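Local coordinates for tetratricopeptide TPR_2 repeat protein (Thermobaculum terrenum, PDB 5DJS), which is a tetratricopeptide-repeat protein with a GT-B-type glycosyltransferase region of family 41 and carries uridine-5'-diphosphate in a pocket, at residues A[224-229]-A[256-261]; A[183-188]-A[195-200]; A[302-307]-A[509-514]. The protein carries 1 engineered substitution. All blocks are in the same frame, centred on the assembly; numbering follows the deposited sequence.

Interaction 1. Residues A[224-229]-A[256-261]; sequences LTDAEL and FARRPA
R258 reaches from the loop after helix 253-257 to the first turn of helix 226-236, where it meets D226 and A227. The contact buries about 117 Å² in all, summed over both sides. NH2 of R258 lies 3.6 Å from CB of D226, approached obliquely. NH1 of R258 comes 4.3 Å from CB of A227, and the backbone N of A227 sits over one face of the guanidinium. The R258 chain bends at chi3 (-101°), which turns its flat end to the helix start.

The electrostatic part is looser. OD2 of D226 and NH2 of R258 are 4.4 Å apart, opposite charges too distant for a salt bridge. D226 OD1 instead makes its salt bridge with R252, while NE of R258 bonds back to the carbonyl of F254.

Hydrogen bonds within 224-229 fix the helix start itself. T225 and E228 form a capping box: E228 N donates to T225 OG1 at 3.1 Å, and T225 N donates to E228 OE1 at 2.8 Å. At this surface site, R258 lays its guanidinium against CB of D226 and CB of A227, and probably adds a mild favourable field to D226, whose firm partner is R252.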
loop_
_atom_site.group_PDB
_atom_site.type_symbol
_atom_site.label_atom_id
_atom_site.label_comp_id
_atom_site.label_asym_id
_atom_site.label_seq_id
_atom_site.Cartn_x
_atom_site.Cartn_y
_atom_site.Cartn_z
ATOM N N LEU A 224 -8.045 20.454 7.342
ATOM C CA LEU A 224 -7.774 21.619 6.486
ATOM C C LEU A 224 -8.184 21.349 5.040
ATOM O O LEU A 224 -8.178 20.198 4.606
ATOM C CB LEU A 224 -6.288 21.994 6.534
ATOM C CG LEU A 224 -5.629 22.171 7.908
ATOM C CD1 LEU A 224 -4.175 22.567 7.716
ATOM C CD2 LEU A 224 -6.338 23.188 8.790
ATOM N N THR A 225 -8.541 22.408 4.305
ATOM C CA THR A 225 -8.781 22.301 2.853
ATOM C C THR A 225 -7.428 22.239 2.143
ATOM O O THR A 225 -6.383 22.523 2.744
ATOM C CB THR A 225 -9.637 23.462 2.256
ATOM O OG1 THR A 225 -8.871 24.669 2.163
ATOM C CG2 THR A 225 -10.916 23.713 3.073
ATOM N N ASP A 226 -7.439 21.853 0.875
ATOM C CA ASP A 226 -6.193 21.799 0.108
ATOM C C ASP A 226 -5.569 23.173 -0.061
ATOM O O ASP A 226 -4.352 23.281 -0.089
ATOM C CB ASP A 226 -6.413 21.145 -1.252
ATOM C CG ASP A 226 -6.675 19.656 -1.141
ATOM O OD1 ASP A 226 -6.062 19.003 -0.274
ATOM O OD2 ASP A 226 -7.495 19.133 -1.925
ATOM N N ALA A 227 -6.397 24.216 -0.170
ATOM C CA ALA A 227 -5.900 25.601 -0.216
ATOM C C ALA A 227 -5.247 26.009 1.118
ATOM O O ALA A 227 -4.171 26.597 1.118
ATOM C CB ALA A 227 -7.024 26.568 -0.591
ATOM N N GLU A 228 -5.914 25.700 2.235
ATOM C CA GLU A 228 -5.369 25.917 3.590
ATOM C C GLU A 228 -4.038 25.190 3.821
ATOM O O GLU A 228 -3.133 25.728 4.457
ATOM C CB GLU A 228 -6.374 25.470 4.670
ATOM C CG GLU A 228 -7.575 26.390 4.839
ATOM C CD GLU A 228 -8.591 25.871 5.845
ATOM O OE1 GLU A 228 -8.780 24.646 5.954
ATOM O OE2 GLU A 228 -9.227 26.695 6.525
ATOM N N LEU A 229 -3.925 23.960 3.320
ATOM C CA LEU A 229 -2.683 23.207 3.449
ATOM C C LEU A 229 -1.565 23.838 2.637
ATOM O O LEU A 229 -0.424 23.873 3.092
ATOM C CB LEU A 229 -2.857 21.751 3.023
ATOM C CG LEU A 229 -1.589 20.879 3.097
ATOM C CD1 LEU A 229 -1.037 20.828 4.511
ATOM C CD2 LEU A 229 -1.897 19.486 2.592
ATOM N N PHE A 256 -0.479 19.166 -3.549
ATOM C CA PHE A 256 0.705 19.029 -4.434
ATOM C C PHE A 256 0.461 19.627 -5.811
ATOM O O PHE A 256 1.369 20.158 -6.428
ATOM C CB PHE A 256 1.120 17.558 -4.626
ATOM C CG PHE A 256 1.932 16.999 -3.491
ATOM C CD1 PHE A 256 1.316 16.602 -2.303
ATOM C CD2 PHE A 256 3.306 16.870 -3.606
ATOM C CE1 PHE A 256 2.050 16.091 -1.255
ATOM C CE2 PHE A 256 4.051 16.359 -2.557
ATOM C CZ PHE A 256 3.420 15.966 -1.383
ATOM N N ALA A 257 -0.767 19.517 -6.295
ATOM C CA ALA A 257 -1.128 19.998 -7.618
ATOM C C ALA A 257 -0.828 21.482 -7.806
ATOM O O ALA A 257 -0.501 21.896 -8.909
ATOM C CB ALA A 257 -2.598 19.713 -7.898
ATOM N N ARG A 258 -0.917 22.260 -6.725
ATOM C CA ARG A 258 -0.679 23.713 -6.762
ATOM C C ARG A 258 0.798 24.150 -6.711
ATOM O O ARG A 258 1.075 25.342 -6.815
ATOM C CB ARG A 258 -1.471 24.391 -5.638
ATOM C CG ARG A 258 -2.870 24.791 -6.059
ATOM C CD ARG A 258 -3.792 24.965 -4.863
ATOM N NE ARG A 258 -4.641 23.785 -4.724
ATOM C CZ ARG A 258 -5.971 23.779 -4.614
ATOM N NH1 ARG A 258 -6.681 24.912 -4.579
ATOM N NH2 ARG A 258 -6.604 22.609 -4.514
ATOM N N ARG A 259 1.727 23.196 -6.595
ATOM C CA ARG A 259 3.164 23.463 -6.405
ATOM C C ARG A 259 3.496 24.376 -5.215
ATOM O O ARG A 259 4.153 25.394 -5.396
ATOM C CB ARG A 259 3.814 24.022 -7.688
ATOM C CG ARG A 259 3.915 23.014 -8.805
ATOM C CD ARG A 259 5.072 23.309 -9.730
ATOM N NE ARG A 259 5.583 22.067 -10.316
ATOM C CZ ARG A 259 5.494 21.703 -11.597
ATOM N NH1 ARG A 259 4.910 22.474 -12.516
ATOM N NH2 ARG A 259 6.018 20.538 -11.974
ATOM N N PRO A 260 3.062 24.011 -3.990
ATOM C CA PRO A 260 3.444 24.813 -2.812
ATOM C C PRO A 260 4.940 24.771 -2.488
ATOM O O PRO A 260 5.437 25.646 -1.764
ATOM C CB PRO A 260 2.618 24.190 -1.678
ATOM C CG PRO A 260 2.301 22.817 -2.157
ATOM C CD PRO A 260 2.105 22.957 -3.631
ATOM N N ALA A 261 5.630 23.750 -3.002
ATOM C CA ALA A 261 7.071 23.613 -2.862
ATOM C C ALA A 261 7.710 23.457 -4.243
ATOM O O ALA A 261 7.092 22.878 -5.154
ATOM C CB ALA A 261 7.393 22.403 -2.004
#

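Interaction 2. Residues A[183-188]-A[195-200]; sequences PVIEAH and VYCYSN
I185 has CG1 anti to its carbonyl carbon (chi1 -80°) and CD1 extended beyond it (chi2 176°), which carries the branch from helix 176-187 to V195 and C197 of strand 193-199. On the strand, V195 holds CG1 anti to its own backbone N (chi1 179°). Its two methyls are thereby shared between I185 and H188. The contact belongs to the beta-alpha-beta unit of strand 163-169, helix 176-187 and strand 193-199, in the six-stranded parallel sheet of a GT-B-type fold. It packs I185 of the crossover helix, and H188 close after it, on the strand that follows, an outermost strand of that sheet within this chain.

The core is apolar. CG1 of I185 meets CG1 of V195 at 4.0 Å, the two side chains crossing at a slant. Further along the strand, CD1 of I185 reaches SG of C197 at 3.4 Å. The two strand residues are two apart and both direct their CB to the helix, so one isoleucine branch spans both.

H188 packs on CG2, the second methyl of V195. Its side chain stands at about a right angle to that of V195. Both ring nitrogens have polar partners: ND1 bonds to E509 of helix 479-521, and NE2 to the hydroxyl of Y167 on strand 163-169. These two bonds hold the ring from two directions and would limit its rotation. All four touching residues are buried. CG2 of V195 meets the ring obliquely, 3.6 Å from CD2 of H188.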
loop_
_atom_site.group_PDB
_atom_site.type_symbol
_atom_site.label_atom_id
_atom_site.label_comp_id
_atom_site.label_asym_id
_atom_site.label_seq_id
_atom_site.Cartn_x
_atom_site.Cartn_y
_atom_site.Cartn_z
ATOM N N PRO A 183 12.560 4.928 10.520
ATOM C CA PRO A 183 14.021 4.989 10.431
ATOM C C PRO A 183 14.532 6.246 9.735
ATOM O O PRO A 183 15.497 6.864 10.213
ATOM C CB PRO A 183 14.388 3.744 9.609
ATOM C CG PRO A 183 13.123 3.299 8.962
ATOM C CD PRO A 183 12.033 3.695 9.906
ATOM N N VAL A 184 13.880 6.619 8.632
ATOM C CA VAL A 184 14.277 7.788 7.833
ATOM C C VAL A 184 14.187 9.094 8.632
ATOM O O VAL A 184 15.104 9.910 8.594
ATOM C CB VAL A 184 13.470 7.879 6.517
ATOM C CG1 VAL A 184 13.686 9.208 5.797
ATOM C CG2 VAL A 184 13.865 6.738 5.596
ATOM N N ILE A 185 13.080 9.277 9.342
ATOM C CA ILE A 185 12.882 10.448 10.189
ATOM C C ILE A 185 13.923 10.519 11.310
ATOM O O ILE A 185 14.477 11.589 11.556
ATOM C CB ILE A 185 11.440 10.483 10.757
ATOM C CG1 ILE A 185 10.501 11.028 9.697
ATOM C CG2 ILE A 185 11.336 11.357 11.995
ATOM C CD1 ILE A 185 9.047 11.019 10.116
ATOM N N GLU A 186 14.172 9.397 11.990
ATOM C CA GLU A 186 15.181 9.349 13.063
ATOM C C GLU A 186 16.583 9.712 12.560
ATOM O O GLU A 186 17.257 10.520 13.165
ATOM C CB GLU A 186 15.223 7.969 13.740
ATOM C CG GLU A 186 16.149 7.914 14.957
ATOM C CD GLU A 186 16.182 6.562 15.642
ATOM O OE1 GLU A 186 16.068 6.530 16.889
ATOM O OE2 GLU A 186 16.337 5.538 14.938
ATOM N N ALA A 187 16.997 9.128 11.446
ATOM C CA ALA A 187 18.380 9.252 10.958
ATOM C C ALA A 187 18.670 10.465 10.072
ATOM O O ALA A 187 19.808 10.645 9.637
ATOM C CB ALA A 187 18.774 7.976 10.213
ATOM N N HIS A 188 17.665 11.288 9.781
ATOM C CA HIS A 188 17.884 12.470 8.940
ATOM C C HIS A 188 18.949 13.380 9.556
ATOM O O HIS A 188 18.854 13.735 10.723
ATOM C CB HIS A 188 16.576 13.265 8.701
ATOM C CG HIS A 188 15.953 13.028 7.362
ATOM N ND1 HIS A 188 16.677 13.052 6.191
ATOM C CD2 HIS A 188 14.673 12.783 7.006
ATOM C CE1 HIS A 188 15.874 12.816 5.170
ATOM N NE2 HIS A 188 14.653 12.648 5.640
ATOM N N VAL A 195 12.834 18.311 9.428
ATOM C CA VAL A 195 11.748 17.375 9.146
ATOM C C VAL A 195 10.387 17.861 9.664
ATOM O O VAL A 195 10.146 17.918 10.881
ATOM C CB VAL A 195 12.079 15.966 9.697
ATOM C CG1 VAL A 195 10.935 14.996 9.434
ATOM C CG2 VAL A 195 13.357 15.422 9.060
ATOM N N TYR A 196 9.519 18.193 8.704
ATOM C CA TYR A 196 8.109 18.495 8.931
ATOM C C TYR A 196 7.307 17.266 8.520
ATOM O O TYR A 196 7.583 16.660 7.486
ATOM C CB TYR A 196 7.672 19.689 8.066
ATOM C CG TYR A 196 8.223 21.042 8.501
ATOM C CD1 TYR A 196 9.590 21.324 8.427
ATOM C CD2 TYR A 196 7.375 22.049 8.969
ATOM C CE1 TYR A 196 10.096 22.554 8.820
ATOM C CE2 TYR A 196 7.877 23.283 9.366
ATOM C CZ TYR A 196 9.241 23.529 9.290
ATOM O OH TYR A 196 9.767 24.741 9.678
ATOM N N CYS A 197 6.322 16.887 9.320
ATOM C CA CYS A 197 5.386 15.815 8.941
ATOM C C CYS A 197 3.998 16.407 8.848
ATOM O O CYS A 197 3.636 17.222 9.667
ATOM C CB CYS A 197 5.406 14.687 9.960
ATOM S SG CYS A 197 6.804 13.582 9.720
ATOM N N TYR A 198 3.227 16.014 7.843
ATOM C CA TYR A 198 1.842 16.435 7.736
ATOM C C TYR A 198 0.967 15.174 7.755
ATOM O O TYR A 198 0.893 14.435 6.759
ATOM C CB TYR A 198 1.682 17.246 6.466
ATOM C CG TYR A 198 2.530 18.509 6.439
ATOM C CD1 TYR A 198 2.057 19.721 6.955
ATOM C CD2 TYR A 198 3.805 18.497 5.881
ATOM C CE1 TYR A 198 2.839 20.873 6.919
ATOM C CE2 TYR A 198 4.592 19.644 5.834
ATOM C CZ TYR A 198 4.108 20.828 6.355
ATOM O OH TYR A 198 4.890 21.962 6.305
ATOM N N SER A 199 0.338 14.923 8.909
ATOM C CA SER A 199 -0.526 13.737 9.133
ATOM C C SER A 199 -1.934 13.990 8.624
ATOM O O SER A 199 -2.673 14.810 9.182
ATOM C CB SER A 199 -0.588 13.383 10.631
ATOM O OG SER A 199 -1.516 12.336 10.913
ATOM N N ASN A 200 -2.320 13.250 7.595
ATOM C CA ASN A 200 -3.629 13.417 6.946
ATOM C C ASN A 200 -4.721 12.402 7.380
ATOM O O ASN A 200 -5.635 12.078 6.601
ATOM C CB ASN A 200 -3.436 13.379 5.420
ATOM C CG ASN A 200 -4.658 13.848 4.651
ATOM O OD1 ASN A 200 -4.867 13.447 3.512
ATOM N ND2 ASN A 200 -5.467 14.700 5.266
#

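Interaction 3. Residues A[302-307]-A[509-514]; sequences VRLSRF and EDAYRR
Strand 300-304, an outermost strand of the six-stranded parallel sheet formed by strands 163-169 to 300-304, is covered here by the long C-terminal helix 479-521. This is a helix-on-sheet layer of the GT-B-type fold, and it brings together parts of the chain some 200 residues apart. A511 is the one residue of 509-514 that makes the contact. Its CB points to the strand and meets two branched side chains, V302 and L304.

CG1 of V302 lies 3.9 Å from CB of A511. That branch is anti to the backbone N of V302 (chi1 173°), and the CB of V302 also points to the helix. CB of L304 does not point at A511; a methyl further out makes the contact. The chi2 of L304, 175°, sends CD1 on, anti to CA, and leaves CD2 as the methyl that meets A511. The distance of 7.5 Å between CA of V302 and CA of A511 is consistent with the short alanine side chain.

The patch is small, about 81 Å² in all, and wholly apolar. The same helix widens it: M515 touches V302, and F504 touches L304. At the edge of the layer, R306 makes a salt bridge to D500, a polar tie from the loop after the strand to the same helix. In the apolar part, CD2 of L304 rests 3.9 Å from CB of A511.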
loop_
_atom_site.group_PDB
_atom_site.type_symbol
_atom_site.label_atom_id
_atom_site.label_comp_id
_atom_site.label_asym_id
_atom_site.label_seq_id
_atom_site.Cartn_x
_atom_site.Cartn_y
_atom_site.Cartn_z
ATOM N N VAL A 302 14.025 8.612 -10.124
ATOM C CA VAL A 302 15.287 8.721 -9.403
ATOM C C VAL A 302 15.655 7.306 -8.979
ATOM O O VAL A 302 15.148 6.801 -7.977
ATOM C CB VAL A 302 15.149 9.657 -8.179
ATOM C CG1 VAL A 302 16.397 9.651 -7.309
ATOM C CG2 VAL A 302 14.837 11.073 -8.625
ATOM N N ARG A 303 16.525 6.669 -9.758
ATOM C CA ARG A 303 16.910 5.283 -9.514
ATOM C C ARG A 303 18.091 5.196 -8.541
ATOM O O ARG A 303 19.251 5.155 -8.964
ATOM C CB ARG A 303 17.277 4.597 -10.830
ATOM C CG ARG A 303 16.196 4.594 -11.898
ATOM C CD ARG A 303 16.782 4.179 -13.242
ATOM N NE ARG A 303 15.781 3.575 -14.129
ATOM C CZ ARG A 303 14.913 4.242 -14.892
ATOM N NH1 ARG A 303 14.874 5.577 -14.903
ATOM N NH2 ARG A 303 14.068 3.567 -15.661
ATOM N N LEU A 304 17.798 5.147 -7.243
ATOM C CA LEU A 304 18.840 4.949 -6.228
ATOM C C LEU A 304 19.661 3.672 -6.515
ATOM O O LEU A 304 19.120 2.669 -6.995
ATOM C CB LEU A 304 18.234 4.818 -4.825
ATOM C CG LEU A 304 17.440 5.974 -4.223
ATOM C CD1 LEU A 304 16.841 5.535 -2.894
ATOM C CD2 LEU A 304 18.297 7.210 -4.053
ATOM N N SER A 305 20.954 3.711 -6.180
ATOM C CA SER A 305 21.879 2.578 -6.399
ATOM C C SER A 305 21.902 1.569 -5.232
ATOM O O SER A 305 22.862 0.832 -5.058
ATOM C CB SER A 305 23.277 3.135 -6.646
ATOM O OG SER A 305 23.640 3.962 -5.554
ATOM N N ARG A 306 20.848 1.577 -4.422
ATOM C CA ARG A 306 20.549 0.554 -3.429
ATOM C C ARG A 306 19.027 0.273 -3.528
ATOM O O ARG A 306 18.340 0.857 -4.365
ATOM C CB ARG A 306 20.885 1.079 -2.032
ATOM C CG ARG A 306 20.056 2.287 -1.634
ATOM C CD ARG A 306 20.232 2.736 -0.205
ATOM N NE ARG A 306 20.257 1.681 0.814
ATOM C CZ ARG A 306 19.253 0.887 1.170
ATOM N NH1 ARG A 306 18.077 0.927 0.567
ATOM N NH2 ARG A 306 19.432 0.013 2.144
ATOM N N PHE A 307 18.506 -0.570 -2.639
ATOM C CA PHE A 307 17.067 -0.825 -2.546
ATOM C C PHE A 307 16.330 0.463 -2.168
ATOM O O PHE A 307 16.840 1.253 -1.378
ATOM C CB PHE A 307 16.797 -1.936 -1.518
ATOM C CG PHE A 307 15.362 -2.390 -1.453
ATOM C CD1 PHE A 307 14.711 -2.866 -2.592
ATOM C CD2 PHE A 307 14.661 -2.369 -0.242
ATOM C CE1 PHE A 307 13.396 -3.294 -2.527
ATOM C CE2 PHE A 307 13.344 -2.800 -0.175
ATOM C CZ PHE A 307 12.712 -3.268 -1.320
ATOM N N GLU A 509 18.934 11.365 1.078
ATOM C CA GLU A 509 19.443 12.737 1.241
ATOM C C GLU A 509 20.341 13.179 0.088
ATOM O O GLU A 509 20.266 14.320 -0.348
ATOM C CB GLU A 509 20.209 12.857 2.553
ATOM C CG GLU A 509 19.309 12.899 3.779
ATOM C CD GLU A 509 20.083 12.777 5.082
ATOM O OE1 GLU A 509 21.308 12.519 5.049
ATOM O OE2 GLU A 509 19.466 12.946 6.154
ATOM N N ASP A 510 21.182 12.273 -0.402
ATOM C CA ASP A 510 21.982 12.529 -1.602
ATOM C C ASP A 510 21.071 12.825 -2.808
ATOM O O ASP A 510 21.373 13.714 -3.597
ATOM C CB ASP A 510 22.910 11.343 -1.918
ATOM C CG ASP A 510 24.230 11.783 -2.498
ATOM O OD1 ASP A 510 25.061 12.278 -1.702
ATOM O OD2 ASP A 510 24.435 11.634 -3.728
ATOM N N ALA A 511 19.967 12.080 -2.935
ATOM C CA ALA A 511 18.973 12.310 -3.999
ATOM C C ALA A 511 18.189 13.618 -3.828
ATOM O O ALA A 511 18.033 14.367 -4.800
ATOM C CB ALA A 511 18.015 11.135 -4.111
ATOM N N TYR A 512 17.702 13.890 -2.611
ATOM C CA TYR A 512 17.078 15.191 -2.284
ATOM C C TYR A 512 17.989 16.385 -2.611
ATOM O O TYR A 512 17.526 17.406 -3.112
ATOM C CB TYR A 512 16.709 15.289 -0.794
ATOM C CG TYR A 512 15.573 14.414 -0.281
ATOM C CD1 TYR A 512 14.574 13.903 -1.131
ATOM C CD2 TYR A 512 15.477 14.130 1.085
ATOM C CE1 TYR A 512 13.544 13.111 -0.632
ATOM C CE2 TYR A 512 14.452 13.349 1.593
ATOM C CZ TYR A 512 13.484 12.842 0.739
ATOM O OH TYR A 512 12.473 12.063 1.262
ATOM N N ARG A 513 19.274 16.259 -2.302
ATOM C CA ARG A 513 20.240 17.324 -2.558
ATOM C C ARG A 513 20.394 17.594 -4.057
ATOM O O ARG A 513 20.482 18.742 -4.475
ATOM C CB ARG A 513 21.602 16.978 -1.924
ATOM C CG ARG A 513 22.657 18.088 -1.973
ATOM C CD ARG A 513 22.225 19.390 -1.299
ATOM N NE ARG A 513 21.827 19.227 0.104
ATOM C CZ ARG A 513 21.498 20.227 0.920
ATOM N NH1 ARG A 513 21.511 21.494 0.497
ATOM N NH2 ARG A 513 21.145 19.963 2.179
ATOM N N ARG A 514 20.422 16.535 -4.854
ATOM C CA ARG A 514 20.622 16.671 -6.291
ATOM C C ARG A 514 19.354 17.165 -6.990
ATOM O O ARG A 514 19.438 17.826 -8.021
ATOM C CB ARG A 514 21.165 15.364 -6.877
ATOM C CG ARG A 514 22.631 15.146 -6.483
ATOM C CD ARG A 514 23.080 13.687 -6.435
ATOM N NE ARG A 514 22.584 12.924 -7.576
ATOM C CZ ARG A 514 23.055 13.000 -8.823
ATOM N NH1 ARG A 514 24.068 13.813 -9.144
ATOM N NH2 ARG A 514 22.499 12.248 -9.774
#

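Along the chain, interaction 2 closes before interaction 1 opens, and interaction 1 closes before 302-307 begins. Interactions 2 and 3 reach the same six-stranded parallel sheet, at its two outermost strands within this chain, with centres about 17 Å apart. They meet at H188 and E509, which link the chain close after helix 176-187 to helix 479-521. Interaction 1 is about 19 Å from interaction 2, centre to centre, and touches it through L229 and Y198. Interactions 1 and 3 do not touch. The C-terminal helix thus returns to the sheet built by the earlier half of the glycosyltransferase region.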